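Local coordinates for protein dihydropteroate synthase (Mycobacterium smegmatis, PDB 6OMZ) that probably condenses para-aminobenzoate with a dihydropterin diphosphate to give 7,8-dihydropteroate, the precursor of folates, and here holds a pterin monophosphate, at residues A[138-143]-A[187-192]. The protein carries 1 engineered substitution. Sequence-based numbering, arbitrary orientation.
Sequences EAKVPW and PERLVI
Two neighbouring parallel strands of the TIM barrel begin here, strand 143-146 after helix 132-139 and strand 190-193 after helix 165-182, the latter helix lying in the crossover that joins them. Two backbone hydrogen bonds set the register, with Trp-143 paired to Leu-190. Trp-143 N donates to Arg-189 O at 2.9 Å, nearly along the C=O axis. Trp-143 O then accepts Val-191 N, also at 2.9 Å, with the donor 28° out of the carbonyl plane. A CA-H...O contact from Pro-142 CA adds a second approach to Arg-189 O, at 3.1 Å. This end is tightly packed. Trp-143 and Leu-190 send their side chains side by side to the same face of the sheet, CB of the tryptophan 4.0 Å from Leu-190 CD2. With CG anti to its backbone N (chi1 -171°), the indole runs on to helix 132-139, touching Met-132, Ala-133 and Leu-136; Ala-180 of helix 165-182 meets both Trp-143 and Leu-190.

The other end is looser and more exposed. Lys-140, with positive phi, breaks from helix 132-139, and the extended chain of Arg-189 reaches back across it. Lys-140 O sits over one guanidinium face, offset toward its rim, 3.3 Å from Arg-189 NE but at an angle too poor for a hydrogen bond. The two cationic chains cross obliquely, and a shared water probably eases their repulsion. Bent at chi4 (-68°), the lysine turns its NZ to donate to that water, which lies in the guanidinium plane and accepts from Arg-189 NH1 at 2.8 Å.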
loop_
_atom_site.group_PDB
_atom_site.type_symbol
_atom_site.label_atom_id
_atom_site.label_comp_id
_atom_site.label_asym_id
_atom_site.label_seq_id
_atom_site.Cartn_x
_atom_site.Cartn_y
_atom_site.Cartn_z
ATOM N N GLU A 138 12.267 17.279 -4.512
ATOM C CA GLU A 138 13.710 17.359 -4.307
ATOM C C GLU A 138 14.366 15.987 -4.420
ATOM O O GLU A 138 15.439 15.851 -5.028
ATOM C CB GLU A 138 14.002 17.980 -2.935
ATOM C CG GLU A 138 15.443 18.460 -2.729
ATOM C CD GLU A 138 16.446 17.332 -2.499
ATOM O OE1 GLU A 138 16.058 16.274 -1.947
ATOM O OE2 GLU A 138 17.629 17.508 -2.879
ATOM N N ALA A 139 13.744 14.956 -3.835
ATOM C CA ALA A 139 14.401 13.654 -3.733
ATOM C C ALA A 139 14.415 12.901 -5.058
ATOM O O ALA A 139 15.289 12.050 -5.273
ATOM C CB ALA A 139 13.723 12.810 -2.652
ATOM N N LYS A 140 13.461 13.186 -5.944
ATOM C CA LYS A 140 13.392 12.564 -7.268
ATOM C C LYS A 140 13.288 11.039 -7.177
ATOM O O LYS A 140 13.999 10.297 -7.862
ATOM C CB LYS A 140 14.578 13.004 -8.130
ATOM C CG LYS A 140 14.556 14.507 -8.443
ATOM C CD LYS A 140 15.606 14.890 -9.470
ATOM C CE LYS A 140 15.344 16.284 -10.014
ATOM N NZ LYS A 140 14.098 16.320 -10.847
ATOM N N VAL A 141 12.385 10.573 -6.320
ATOM C CA VAL A 141 12.067 9.157 -6.169
ATOM C C VAL A 141 10.575 8.994 -6.416
ATOM O O VAL A 141 9.823 9.987 -6.418
ATOM C CB VAL A 141 12.475 8.618 -4.772
ATOM C CG1 VAL A 141 13.998 8.696 -4.575
ATOM C CG2 VAL A 141 11.717 9.365 -3.670
ATOM N N PRO A 142 10.102 7.769 -6.658
ATOM C CA PRO A 142 8.669 7.581 -6.903
ATOM C C PRO A 142 7.821 7.939 -5.690
ATOM O O PRO A 142 8.228 7.777 -4.535
ATOM C CB PRO A 142 8.554 6.089 -7.245
ATOM C CG PRO A 142 9.891 5.734 -7.791
ATOM C CD PRO A 142 10.864 6.539 -6.955
ATOM N N TRP A 143 6.616 8.430 -5.973
ATOM C CA TRP A 143 5.656 8.824 -4.948
ATOM C C TRP A 143 4.344 8.114 -5.247
ATOM O O TRP A 143 3.780 8.292 -6.334
ATOM C CB TRP A 143 5.474 10.345 -4.945
ATOM C CG TRP A 143 4.672 10.941 -3.802
ATOM C CD1 TRP A 143 4.262 10.318 -2.651
ATOM C CD2 TRP A 143 4.191 12.291 -3.720
ATOM N NE1 TRP A 143 3.561 11.202 -1.860
ATOM C CE2 TRP A 143 3.503 12.418 -2.492
ATOM C CE3 TRP A 143 4.278 13.405 -4.565
ATOM C CZ2 TRP A 143 2.908 13.615 -2.089
ATOM C CZ3 TRP A 143 3.690 14.600 -4.160
ATOM C CH2 TRP A 143 3.011 14.692 -2.929
ATOM N N PRO A 187 6.288 13.619 -13.828
ATOM C CA PRO A 187 5.105 12.752 -13.989
ATOM C C PRO A 187 5.444 11.274 -13.999
ATOM O O PRO A 187 4.672 10.461 -13.473
ATOM C CB PRO A 187 4.522 13.201 -15.339
ATOM C CG PRO A 187 5.088 14.554 -15.585
ATOM C CD PRO A 187 6.431 14.594 -14.925
ATOM N N GLU A 188 6.604 10.913 -14.558
ATOM C CA GLU A 188 6.986 9.511 -14.627
ATOM C C GLU A 188 7.193 8.880 -13.252
ATOM O O GLU A 188 7.232 7.653 -13.160
ATOM C CB GLU A 188 8.263 9.353 -15.457
ATOM C CG GLU A 188 8.133 9.763 -16.928
ATOM C CD GLU A 188 8.235 11.265 -17.157
ATOM O OE1 GLU A 188 8.493 12.019 -16.192
ATOM O OE2 GLU A 188 8.058 11.691 -18.319
ATOM N N ARG A 189 7.310 9.672 -12.188
ATOM C CA ARG A 189 7.606 9.124 -10.868
ATOM C C ARG A 189 6.367 8.930 -9.998
ATOM O O ARG A 189 6.490 8.552 -8.834
ATOM C CB ARG A 189 8.630 10.015 -10.159
ATOM C CG ARG A 189 9.956 10.058 -10.914
ATOM C CD ARG A 189 11.125 10.460 -10.036
ATOM N NE ARG A 189 12.399 10.252 -10.726
ATOM C CZ ARG A 189 13.123 11.216 -11.284
ATOM N NH1 ARG A 189 12.717 12.479 -11.231
ATOM N NH2 ARG A 189 14.266 10.920 -11.889
ATOM N N LEU A 190 5.177 9.133 -10.537
ATOM C CA LEU A 190 3.967 9.000 -9.743
ATOM C C LEU A 190 3.339 7.625 -9.915
ATOM O O LEU A 190 3.368 7.043 -11.002
ATOM C CB LEU A 190 2.973 10.093 -10.120
ATOM C CG LEU A 190 3.591 11.437 -9.751
ATOM C CD1 LEU A 190 2.939 12.567 -10.513
ATOM C CD2 LEU A 190 3.507 11.644 -8.231
ATOM N N VAL A 191 2.796 7.106 -8.816
ATOM C CA VAL A 191 1.975 5.906 -8.770
ATOM C C VAL A 191 0.674 6.306 -8.083
ATOM O O VAL A 191 0.671 7.175 -7.205
ATOM C CB VAL A 191 2.699 4.771 -7.999
ATOM C CG1 VAL A 191 1.826 3.514 -7.887
ATOM C CG2 VAL A 191 4.064 4.454 -8.651
ATOM N N ILE A 192 -0.445 5.702 -8.502
ATOM C CA ILE A 192 -1.723 5.973 -7.848
ATOM C C ILE A 192 -2.310 4.673 -7.311
ATOM O O ILE A 192 -1.988 3.578 -7.776
ATOM C CB ILE A 192 -2.725 6.676 -8.787
ATOM C CG1 ILE A 192 -2.905 5.875 -10.079
ATOM C CG2 ILE A 192 -2.263 8.123 -9.050
ATOM C CD1 ILE A 192 -3.912 6.492 -11.065
HETATM O O HOH W 1 13.971 14.572 -12.648
#